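Local coordinates for endoribonuclease L-PSP/chorismate mutase-like domain-containing protein (Agrobacterium tumefaciens, PDB 3D01) that is of unknown function but belongs to the YjgF-like family of trimeric proteins, named as putative endoribonucleases, at residues 12-17 and 94-99; 21-26 and 76-81; 37-40 and 45-48; 124-129 and 137-142. All blocks are in the same frame, centred on the assembly; numbering follows the deposited sequence.

Interaction 1: 12-17 and 94-99; sequences DVIEGR and GDLSKI
Ile14 of the N-terminal helix 3-21 packs against Leu96 in the short 3-10 turn that leads into strand 99-110 of the chorismate mutase-like fold. Two branches of the isoleucine do the touching. Its CG2 meets Leu96 CD1 at 3.7 Å, while the CD1 methyl reaches over the leucine backbone, 3.3 Å from Leu96 O and 3.7 Å from Ser97 N. CG1 anti to the carbonyl carbon (chi1 -69°) leaves CG2 pointing at the leucine side chain, and the extended CG1-CD1 arm runs on over its carbonyl. Glu15, one position on, lays its CG 4.2 Å from Leu96 CD1, extending the apolar patch along the helix. Val132 and Leu133 of helix 118-133 also touch Ile14, and Val88 of helix 70-91 touches Leu96, which places this contact where three helices converge. Ser97 OG turns back to helix 3-21, hydrogen-bonded to Phe7 O and Ser11 OG. The carboxylate of Glu15 forms a salt bridge to Lys89. No direct hydrogen bond joins 12-17 to 94-99; a water bridges them instead, donating to Glu15 OE1 at 2.9 Å and to Gly94 O at 2.8 Å, and accepting from Leu96 N at 3.2 Å.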
loop_
_atom_site.group_PDB
_atom_site.type_symbol
_atom_site.label_atom_id
_atom_site.label_comp_id
_atom_site.label_asym_id
_atom_site.label_seq_id
_atom_site.Cartn_x
_atom_site.Cartn_y
_atom_site.Cartn_z
ATOM N N ASP I 12 2.987 -25.096 -16.417
ATOM C CA ASP I 12 1.913 -26.075 -16.499
ATOM C C ASP I 12 1.592 -26.633 -15.122
ATOM O O ASP I 12 0.436 -26.903 -14.813
ATOM C CB ASP I 12 2.282 -27.255 -17.417
ATOM C CG ASP I 12 2.367 -26.873 -18.902
ATOM O OD1 ASP I 12 1.890 -25.785 -19.307
ATOM O OD2 ASP I 12 2.916 -27.701 -19.679
ATOM N N VAL I 13 2.634 -26.837 -14.320
ATOM C CA VAL I 13 2.486 -27.373 -12.995
ATOM C C VAL I 13 1.778 -26.311 -12.138
ATOM O O VAL I 13 0.871 -26.643 -11.407
ATOM C CB VAL I 13 3.837 -27.762 -12.378
ATOM C CG1 VAL I 13 3.693 -28.063 -10.915
ATOM C CG2 VAL I 13 4.437 -28.992 -13.105
ATOM N N ILE I 14 2.182 -25.055 -12.256
ATOM C CA ILE I 14 1.506 -23.970 -11.480
ATOM C C ILE I 14 0.000 -23.913 -11.814
ATOM O O ILE I 14 -0.845 -23.956 -10.923
ATOM C CB ILE I 14 2.198 -22.591 -11.700
ATOM C CG1 ILE I 14 3.595 -22.557 -11.048
ATOM C CG2 ILE I 14 1.344 -21.421 -11.147
ATOM C CD1 ILE I 14 4.539 -21.480 -11.622
ATOM N N GLU I 15 -0.329 -23.846 -13.093
ATOM C CA GLU I 15 -1.719 -23.780 -13.514
ATOM C C GLU I 15 -2.499 -25.059 -13.237
ATOM O O GLU I 15 -3.703 -25.016 -12.977
ATOM C CB GLU I 15 -1.807 -23.439 -14.983
ATOM C CG GLU I 15 -1.262 -22.092 -15.341
ATOM C CD GLU I 15 -1.759 -21.628 -16.699
ATOM O OE1 GLU I 15 -1.001 -20.903 -17.368
ATOM O OE2 GLU I 15 -2.899 -21.977 -17.098
ATOM N N GLY I 16 -1.830 -26.212 -13.285
ATOM C CA GLY I 16 -2.491 -27.468 -12.952
ATOM C C GLY I 16 -2.866 -27.539 -11.482
ATOM O O GLY I 16 -3.961 -27.986 -11.126
ATOM N N ARG I 17 -1.953 -27.106 -10.616
ATOM C CA ARG I 17 -2.248 -27.005 -9.187
ATOM C C ARG I 17 -3.473 -26.114 -8.938
ATOM O O ARG I 17 -4.299 -26.424 -8.106
ATOM C CB ARG I 17 -1.060 -26.455 -8.436
ATOM C CG ARG I 17 0.132 -27.402 -8.410
ATOM C CD ARG I 17 1.110 -26.920 -7.396
ATOM N NE ARG I 17 2.525 -27.185 -7.637
ATOM C CZ ARG I 17 3.144 -28.361 -7.496
ATOM N NH1 ARG I 17 2.465 -29.511 -7.238
ATOM N NH2 ARG I 17 4.472 -28.400 -7.682
ATOM N N GLY I 94 3.024 -15.411 -20.538
ATOM C CA GLY I 94 2.507 -16.767 -20.440
ATOM C C GLY I 94 3.164 -17.648 -19.391
ATOM O O GLY I 94 2.703 -18.762 -19.138
ATOM N N ASP I 95 4.209 -17.134 -18.754
ATOM C CA ASP I 95 5.092 -17.920 -17.904
ATOM C C ASP I 95 5.029 -17.564 -16.411
ATOM O O ASP I 95 5.829 -16.756 -15.927
ATOM C CB ASP I 95 6.533 -17.684 -18.385
ATOM C CG ASP I 95 7.180 -18.897 -18.995
ATOM O OD1 ASP I 95 6.516 -19.665 -19.743
ATOM O OD2 ASP I 95 8.404 -19.035 -18.739
ATOM N N LEU I 96 4.132 -18.210 -15.675
ATOM C CA LEU I 96 4.082 -18.085 -14.206
ATOM C C LEU I 96 5.317 -18.667 -13.475
ATOM O O LEU I 96 5.527 -18.426 -12.279
ATOM C CB LEU I 96 2.787 -18.698 -13.642
ATOM C CG LEU I 96 1.521 -17.847 -13.788
ATOM C CD1 LEU I 96 0.263 -18.662 -13.405
ATOM C CD2 LEU I 96 1.632 -16.570 -12.936
ATOM N N SER I 97 6.130 -19.424 -14.198
ATOM C CA SER I 97 7.370 -19.953 -13.644
ATOM C C SER I 97 8.451 -18.879 -13.517
ATOM O O SER I 97 9.468 -19.092 -12.838
ATOM C CB SER I 97 7.876 -21.099 -14.524
ATOM O OG SER I 97 7.934 -20.694 -15.880
ATOM N N LYS I 98 8.236 -17.725 -14.153
ATOM C CA LYS I 98 9.164 -16.608 -14.041
ATOM C C LYS I 98 8.879 -15.729 -12.810
ATOM O O LYS I 98 9.564 -14.734 -12.595
ATOM C CB LYS I 98 9.172 -15.787 -15.329
ATOM C CG LYS I 98 9.854 -16.520 -16.507
ATOM C CD LYS I 98 9.542 -15.862 -17.842
ATOM C CE LYS I 98 10.226 -16.611 -19.038
ATOM N NZ LYS I 98 9.329 -16.733 -20.241
ATOM N N ILE I 99 7.887 -16.111 -12.000
ATOM C CA ILE I 99 7.749 -15.567 -10.631
ATOM C C ILE I 99 8.898 -16.033 -9.774
ATOM O O ILE I 99 9.085 -17.250 -9.635
ATOM C CB ILE I 99 6.429 -16.028 -9.931
ATOM C CG1 ILE I 99 5.198 -15.487 -10.676
ATOM C CG2 ILE I 99 6.403 -15.589 -8.445
ATOM C CD1 ILE I 99 3.886 -16.175 -10.300
HETATM O O HOH W 1 1.552 -19.744 -16.746
#

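Interaction 2: 21-26 and 76-81; sequences LGFTLP and AAELCA
An aromatic edge inserted against a helix defines this buried, largely apolar contact, in which Phe23 of the loop after helix 3-21 meets Glu78 and Leu79 of helix 70-91. Leu79 CD2 lies at the ring's edge, 3.7 Å from Phe23 CE1. Next along the same rim, Glu78 OE1 lies 3.6 Å from Phe23 CZ, in the plane of the ring, with the carboxylate turned 77° from it. Such an approach sets the weakly positive ring hydrogens against a charged oxygen, probably a mildly favourable electrostatic fit. Glu78 CB adds an aliphatic touch, 3.8 Å from Phe23 CZ. The glutamate chain runs on extended beyond CG (chi2 172°), which brings its carboxylate to the ring's edge, and OE1 also forms a salt bridge with Arg75 one turn earlier in the helix. Leu128 of helix 118-133 packs on both Phe23 and Glu78, so the phenylalanine fills a junction between two helices. Just before it, Gly22 leaves helix 3-21 with positive phi (114°) in a Schellman motif, which turns the chain so that the next residue can face the core: a helix C-cap followed by a hydrophobic residue that packs on the helical layer of the chorismate mutase-like fold.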
loop_
_atom_site.group_PDB
_atom_site.type_symbol
_atom_site.label_atom_id
_atom_site.label_comp_id
_atom_site.label_asym_id
_atom_site.label_seq_id
_atom_site.Cartn_x
_atom_site.Cartn_y
_atom_site.Cartn_z
ATOM N N LEU I 21 -7.375 -26.950 -7.378
ATOM C CA LEU I 21 -8.042 -26.169 -6.336
ATOM C C LEU I 21 -9.425 -25.677 -6.764
ATOM O O LEU I 21 -10.191 -25.166 -5.938
ATOM C CB LEU I 21 -7.177 -24.982 -5.947
ATOM C CG LEU I 21 -5.929 -25.250 -5.117
ATOM C CD1 LEU I 21 -5.239 -23.899 -4.798
ATOM C CD2 LEU I 21 -6.263 -25.981 -3.831
ATOM N N GLY I 22 -9.753 -25.809 -8.037
ATOM C CA GLY I 22 -11.080 -25.495 -8.524
ATOM C C GLY I 22 -11.136 -24.324 -9.474
ATOM O O GLY I 22 -12.227 -23.928 -9.894
ATOM N N PHE I 23 -9.987 -23.790 -9.863
ATOM C CA PHE I 23 -9.944 -22.584 -10.674
ATOM C C PHE I 23 -9.171 -22.718 -11.992
ATOM O O PHE I 23 -8.107 -23.332 -12.052
ATOM C CB PHE I 23 -9.320 -21.440 -9.867
ATOM C CG PHE I 23 -9.991 -21.185 -8.549
ATOM C CD1 PHE I 23 -11.033 -20.283 -8.456
ATOM C CD2 PHE I 23 -9.566 -21.829 -7.398
ATOM C CE1 PHE I 23 -11.627 -20.026 -7.237
ATOM C CE2 PHE I 23 -10.163 -21.587 -6.185
ATOM C CZ PHE I 23 -11.206 -20.682 -6.112
ATOM N N THR I 24 -9.726 -22.098 -13.032
ATOM C CA THR I 24 -9.011 -21.813 -14.263
ATOM C C THR I 24 -8.710 -20.315 -14.304
ATOM O O THR I 24 -9.481 -19.485 -13.772
ATOM C CB THR I 24 -9.823 -22.237 -15.496
ATOM O OG1 THR I 24 -10.924 -21.332 -15.673
ATOM C CG2 THR I 24 -10.370 -23.673 -15.320
ATOM N N LEU I 25 -7.568 -19.963 -14.883
ATOM C CA LEU I 25 -7.209 -18.573 -15.053
ATOM C C LEU I 25 -8.156 -17.902 -16.047
ATOM O O LEU I 25 -8.432 -18.439 -17.122
ATOM C CB LEU I 25 -5.764 -18.409 -15.535
ATOM C CG LEU I 25 -4.647 -18.665 -14.532
ATOM C CD1 LEU I 25 -3.271 -18.469 -15.197
ATOM C CD2 LEU I 25 -4.798 -17.766 -13.323
ATOM N N PRO I 26 -8.657 -16.717 -15.694
ATOM C CA PRO I 26 -9.376 -15.956 -16.681
ATOM C C PRO I 26 -8.410 -15.269 -17.661
ATOM O O PRO I 26 -7.186 -15.259 -17.460
ATOM C CB PRO I 26 -10.137 -14.933 -15.826
ATOM C CG PRO I 26 -9.274 -14.708 -14.643
ATOM C CD PRO I 26 -8.592 -16.025 -14.389
ATOM N N ALA I 76 -14.128 -15.007 -2.292
ATOM C CA ALA I 76 -13.776 -13.728 -2.911
ATOM C C ALA I 76 -12.257 -13.486 -2.969
ATOM O O ALA I 76 -11.730 -13.112 -4.016
ATOM C CB ALA I 76 -14.482 -12.539 -2.195
ATOM N N ALA I 77 -11.562 -13.722 -1.851
ATOM C CA ALA I 77 -10.118 -13.493 -1.773
ATOM C C ALA I 77 -9.372 -14.418 -2.794
ATOM O O ALA I 77 -8.462 -13.996 -3.522
ATOM C CB ALA I 77 -9.634 -13.740 -0.351
ATOM N N GLU I 78 -9.819 -15.659 -2.854
ATOM C CA GLU I 78 -9.297 -16.670 -3.816
ATOM C C GLU I 78 -9.436 -16.162 -5.238
ATOM O O GLU I 78 -8.475 -16.208 -6.007
ATOM C CB GLU I 78 -10.042 -17.985 -3.669
ATOM C CG GLU I 78 -9.674 -18.819 -2.425
ATOM C CD GLU I 78 -10.577 -20.039 -2.187
ATOM O OE1 GLU I 78 -11.753 -20.084 -2.628
ATOM O OE2 GLU I 78 -10.090 -20.996 -1.533
ATOM N N LEU I 79 -10.629 -15.648 -5.575
ATOM C CA LEU I 79 -10.881 -15.072 -6.896
ATOM C C LEU I 79 -9.992 -13.856 -7.212
ATOM O O LEU I 79 -9.453 -13.725 -8.320
ATOM C CB LEU I 79 -12.363 -14.752 -7.075
ATOM C CG LEU I 79 -13.315 -15.940 -7.284
ATOM C CD1 LEU I 79 -14.744 -15.429 -7.297
ATOM C CD2 LEU I 79 -12.980 -16.784 -8.541
ATOM N N CYS I 80 -9.823 -12.961 -6.233
ATOM C CA CYS I 80 -8.895 -11.856 -6.363
ATOM C C CYS I 80 -7.511 -12.394 -6.703
ATOM O O CYS I 80 -6.852 -11.881 -7.605
ATOM C CB CYS I 80 -8.837 -11.031 -5.066
ATOM S SG CYS I 80 -10.350 -10.123 -4.715
ATOM N N ALA I 81 -7.084 -13.406 -5.960
ATOM C CA ALA I 81 -5.772 -14.054 -6.159
ATOM C C ALA I 81 -5.643 -14.672 -7.537
ATOM O O ALA I 81 -4.596 -14.571 -8.149
ATOM C CB ALA I 81 -5.532 -15.110 -5.080
#

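Interaction 3: 37-40 and 45-48; sequences PFTI and LYVS
Thr39 O accepts the backbone N-H of Tyr46 at 2.8 Å, the donor nearly in line with the carbonyl, and the same residue pair closes a second bond as Thr39 N reaches Tyr46 O at 3.0 Å. This antiparallel hydrogen-bonded pair is flanked by two non-hydrogen-bonded ones, Phe38 with Val47 and Ile40 with Leu45. Farther along, Ser48 N binds Pro37 O at 2.8 Å; that bond is straight at hydrogen (171°), although the donor sits 36° above the carbonyl plane. On the face carrying Phe38, Ile40, Leu45 and Val47, the Leu45 CD1 methyl wedges between its neighbours, 3.6 Å from Phe38 CB and 3.8 Å from Ile40 CG1. CG anti to the backbone N (chi1 172°) leans the leucine side chain toward strand 38-41. Ala91 of helix 70-91 covers both Phe38 and Leu45 on this face. On the other, Thr39 OG1 lies 3.6 Å from Tyr46 CB and bonds to Ile103 O of the second subunit. Ser48 OG bonds to Val36 O and to Arg141 N of that subunit, while Tyr46 packs on Tyr46 of the third subunit. The result is a beta hairpin with one face under a helix and the other at the trimer interface, as in the YjgF-like fold.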
loop_
_atom_site.group_PDB
_atom_site.type_symbol
_atom_site.label_atom_id
_atom_site.label_comp_id
_atom_site.label_asym_id
_atom_site.label_seq_id
_atom_site.Cartn_x
_atom_site.Cartn_y
_atom_site.Cartn_z
ATOM N N PRO I 37 -3.309 -2.684 -15.728
ATOM C CA PRO I 37 -3.384 -3.791 -14.776
ATOM C C PRO I 37 -2.085 -4.087 -14.029
ATOM O O PRO I 37 -2.124 -4.635 -12.931
ATOM C CB PRO I 37 -3.799 -4.981 -15.652
ATOM C CG PRO I 37 -4.350 -4.388 -16.865
ATOM C CD PRO I 37 -3.576 -3.154 -17.091
ATOM N N PHE I 38 -0.947 -3.712 -14.613
ATOM C CA PHE I 38 0.340 -3.905 -13.954
ATOM C C PHE I 38 1.391 -2.987 -14.564
ATOM O O PHE I 38 1.234 -2.509 -15.701
ATOM C CB PHE I 38 0.788 -5.384 -14.071
ATOM C CG PHE I 38 0.905 -5.882 -15.515
ATOM C CD1 PHE I 38 2.044 -5.648 -16.244
ATOM C CD2 PHE I 38 -0.145 -6.556 -16.120
ATOM C CE1 PHE I 38 2.137 -6.081 -17.594
ATOM C CE2 PHE I 38 -0.064 -6.993 -17.426
ATOM C CZ PHE I 38 1.085 -6.754 -18.162
ATOM N N THR I 39 2.449 -2.743 -13.803
ATOM C CA THR I 39 3.641 -2.065 -14.302
ATOM C C THR I 39 4.829 -2.884 -13.831
ATOM O O THR I 39 4.701 -3.677 -12.894
ATOM C CB THR I 39 3.802 -0.617 -13.774
ATOM O OG1 THR I 39 3.737 -0.596 -12.340
ATOM C CG2 THR I 39 2.756 0.296 -14.341
ATOM N N ILE I 40 5.981 -2.698 -14.476
ATOM C CA ILE I 40 7.208 -3.364 -14.047
ATOM C C ILE I 40 8.260 -2.301 -13.872
ATOM O O ILE I 40 8.426 -1.449 -14.738
ATOM C CB ILE I 40 7.751 -4.374 -15.105
ATOM C CG1 ILE I 40 6.828 -5.570 -15.249
ATOM C CG2 ILE I 40 9.104 -4.900 -14.700
ATOM C CD1 ILE I 40 6.988 -6.299 -16.567
ATOM N N LEU I 45 7.187 -6.358 -10.275
ATOM C CA LEU I 45 5.932 -6.293 -11.005
ATOM C C LEU I 45 4.892 -5.832 -9.997
ATOM O O LEU I 45 4.685 -6.496 -8.988
ATOM C CB LEU I 45 5.541 -7.679 -11.517
ATOM C CG LEU I 45 4.168 -7.925 -12.161
ATOM C CD1 LEU I 45 3.883 -6.992 -13.381
ATOM C CD2 LEU I 45 4.028 -9.394 -12.555
ATOM N N TYR I 46 4.282 -4.692 -10.284
ATOM C CA TYR I 46 3.214 -4.111 -9.448
ATOM C C TYR I 46 1.888 -4.381 -10.109
ATOM O O TYR I 46 1.613 -3.860 -11.195
ATOM C CB TYR I 46 3.384 -2.610 -9.375
ATOM C CG TYR I 46 4.408 -2.194 -8.387
ATOM C CD1 TYR I 46 4.005 -1.682 -7.173
ATOM C CD2 TYR I 46 5.753 -2.305 -8.649
ATOM C CE1 TYR I 46 4.903 -1.275 -6.229
ATOM C CE2 TYR I 46 6.713 -1.886 -7.667
ATOM C CZ TYR I 46 6.254 -1.391 -6.469
ATOM O OH TYR I 46 7.087 -0.938 -5.465
ATOM N N VAL I 47 1.060 -5.185 -9.450
ATOM C CA VAL I 47 -0.214 -5.576 -10.006
ATOM C C VAL I 47 -1.271 -4.716 -9.330
ATOM O O VAL I 47 -1.288 -4.592 -8.090
ATOM C CB VAL I 47 -0.528 -7.077 -9.760
ATOM C CG1 VAL I 47 -1.870 -7.456 -10.393
ATOM C CG2 VAL I 47 0.611 -7.971 -10.279
ATOM N N SER I 48 -2.144 -4.141 -10.155
ATOM C CA SER I 48 -3.265 -3.298 -9.674
ATOM C C SER I 48 -4.245 -4.122 -8.841
ATOM O O SER I 48 -4.321 -5.342 -8.982
ATOM C CB SER I 48 -4.001 -2.729 -10.861
ATOM O OG SER I 48 -3.225 -1.738 -11.503
#

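Interaction 4: 124-129 and 137-142; sequences GASNLI and GRHARA
Gly137 O rests 3.5 Å from Ile129 CG2 where the link from helix 118-133 to strand 140-146 completes a beta-alpha-beta unit. The same carbonyl accepts a hydrogen bond from His139 ND1 at 2.6 Å, nearly straight (175°) and lying in both the carbonyl plane and the ring plane. In His139, CG between the backbone N and the carbonyl carbon (chi1 46°) swings the ring toward the helix, and its NE2 edge meets Ser126. There His139 NE2 and Ser126 OG are hydrogen-bonded at 2.8 Å, a bond that could run either way. Two partners at the ring's edge thus hold the imidazole's rotation. Val102 and Leu105 of strand 99-110 pack on the histidine as well. Two residues on, Arg141 bends at chi3 (80°) and brings its guanidinium edge to the same hydroxyl. Its NH1 also bonds Asn123 OD1, a residue of the same helix. The arginine side chain makes a cation-pi contact with Tyr35 of the third subunit, so this buried polar cluster stands beside a subunit interface, consistent with the clefts between subunits that hold the putative active sites of YjgF-family trimers. Ser126 OG is gripped by two groups, its second bond being the in-plane donation from Arg141 NH1 at 2.8 Å.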
loop_
_atom_site.group_PDB
_atom_site.type_symbol
_atom_site.label_atom_id
_atom_site.label_comp_id
_atom_site.label_asym_id
_atom_site.label_seq_id
_atom_site.Cartn_x
_atom_site.Cartn_y
_atom_site.Cartn_z
ATOM N N GLY I 124 -7.740 -16.813 2.406
ATOM C CA GLY I 124 -8.232 -17.357 1.105
ATOM C C GLY I 124 -7.211 -17.162 -0.025
ATOM O O GLY I 124 -6.838 -18.111 -0.736
ATOM N N ALA I 125 -6.710 -15.937 -0.170
ATOM C CA ALA I 125 -5.753 -15.596 -1.233
ATOM C C ALA I 125 -4.403 -16.211 -0.850
ATOM O O ALA I 125 -3.774 -16.915 -1.641
ATOM C CB ALA I 125 -5.645 -14.050 -1.411
ATOM N N SER I 126 -3.943 -15.947 0.363
ATOM C CA SER I 126 -2.598 -16.382 0.738
ATOM C C SER I 126 -2.418 -17.883 0.576
ATOM O O SER I 126 -1.394 -18.332 0.049
ATOM C CB SER I 126 -2.257 -15.966 2.172
ATOM O OG SER I 126 -2.304 -14.572 2.327
ATOM N N ASN I 127 -3.406 -18.655 1.034
ATOM C CA ASN I 127 -3.351 -20.119 0.957
ATOM C C ASN I 127 -3.314 -20.606 -0.506
ATOM O O ASN I 127 -2.551 -21.524 -0.878
ATOM C CB ASN I 127 -4.551 -20.710 1.679
ATOM C CG ASN I 127 -4.477 -20.557 3.194
ATOM O OD1 ASN I 127 -3.424 -20.246 3.778
ATOM N ND2 ASN I 127 -5.601 -20.793 3.845
ATOM N N LEU I 128 -4.111 -19.966 -1.337
ATOM C CA LEU I 128 -4.207 -20.325 -2.738
ATOM C C LEU I 128 -2.869 -20.032 -3.420
ATOM O O LEU I 128 -2.308 -20.883 -4.112
ATOM C CB LEU I 128 -5.400 -19.598 -3.423
ATOM C CG LEU I 128 -5.587 -19.892 -4.922
ATOM C CD1 LEU I 128 -7.039 -19.726 -5.380
ATOM C CD2 LEU I 128 -4.629 -19.079 -5.823
ATOM N N ILE I 129 -2.345 -18.836 -3.214
ATOM C CA ILE I 129 -1.063 -18.442 -3.815
ATOM C C ILE I 129 0.135 -19.291 -3.354
ATOM O O ILE I 129 0.935 -19.715 -4.198
ATOM C CB ILE I 129 -0.775 -16.955 -3.548
ATOM C CG1 ILE I 129 -1.785 -16.118 -4.337
ATOM C CG2 ILE I 129 0.690 -16.637 -3.866
ATOM C CD1 ILE I 129 -1.735 -14.651 -4.043
ATOM N N GLY I 137 5.651 -18.563 -3.372
ATOM C CA GLY I 137 4.367 -17.918 -3.124
ATOM C C GLY I 137 4.199 -17.273 -1.753
ATOM O O GLY I 137 3.269 -16.490 -1.548
ATOM N N ARG I 138 5.070 -17.603 -0.805
ATOM C CA ARG I 138 4.967 -17.082 0.554
ATOM C C ARG I 138 5.398 -15.623 0.594
ATOM O O ARG I 138 6.484 -15.255 0.165
ATOM C CB ARG I 138 5.781 -17.960 1.511
ATOM C CG ARG I 138 5.229 -19.379 1.606
ATOM C CD ARG I 138 5.357 -19.922 3.022
ATOM N NE ARG I 138 6.735 -19.865 3.467
ATOM C CZ ARG I 138 7.138 -19.898 4.737
ATOM N NH1 ARG I 138 8.440 -19.850 4.994
ATOM N NH2 ARG I 138 6.272 -19.972 5.747
ATOM N N HIS I 139 4.523 -14.784 1.132
ATOM C CA HIS I 139 4.596 -13.334 0.931
ATOM C C HIS I 139 4.354 -12.580 2.221
ATOM O O HIS I 139 3.722 -13.125 3.156
ATOM C CB HIS I 139 3.495 -12.917 -0.051
ATOM C CG HIS I 139 2.162 -13.541 0.252
ATOM N ND1 HIS I 139 1.832 -14.820 -0.162
ATOM C CD2 HIS I 139 1.108 -13.097 0.990
ATOM C CE1 HIS I 139 0.633 -15.127 0.301
ATOM N NE2 HIS I 139 0.164 -14.094 0.985
ATOM N N ALA I 140 4.854 -11.343 2.253
ATOM C CA ALA I 140 4.454 -10.339 3.258
ATOM C C ALA I 140 3.024 -9.877 2.928
ATOM O O ALA I 140 2.537 -10.047 1.788
ATOM C CB ALA I 140 5.393 -9.161 3.297
ATOM N N ARG I 141 2.348 -9.283 3.920
ATOM C CA ARG I 141 0.927 -9.010 3.740
ATOM C C ARG I 141 0.436 -7.903 4.655
ATOM O O ARG I 141 0.978 -7.716 5.732
ATOM C CB ARG I 141 0.126 -10.259 4.124
ATOM C CG ARG I 141 -1.209 -10.396 3.509
ATOM C CD ARG I 141 -1.839 -11.777 3.853
ATOM N NE ARG I 141 -2.444 -11.852 5.183
ATOM C CZ ARG I 141 -3.208 -12.875 5.599
ATOM N NH1 ARG I 141 -3.464 -13.882 4.810
ATOM N NH2 ARG I 141 -3.753 -12.873 6.800
ATOM N N ALA I 142 -0.612 -7.219 4.207
ATOM C CA ALA I 142 -1.480 -6.442 5.086
ATOM C C ALA I 142 -2.921 -6.876 4.821
ATOM O O ALA I 142 -3.279 -7.224 3.698
ATOM C CB ALA I 142 -1.328 -4.971 4.858
#

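How the interactions relate
All four contacts are mainly buried, though the hairpin of interaction 3 includes exposed Pro37 and Ile40. Interactions 1 and 2 both attach helix 3-21 or its following loop to the chain around helix 70-91, and they meet at Leu25, which packs on Glu15 and Leu96. Interaction 2 also touches interaction 4 through Leu128 and Ala125, where helices 70-91 and 118-133 lie together. Interactions 3 and 4 reach the same sheet without touching; both border other subunits, while no other chain touches the segments of interactions 1 and 2. Chemistry follows place: methyl and ring contacts between helices and loops, with one bridging water in interaction 1, backbone bonds within the sheet, and a side-chain hydrogen-bond network between helix and strand.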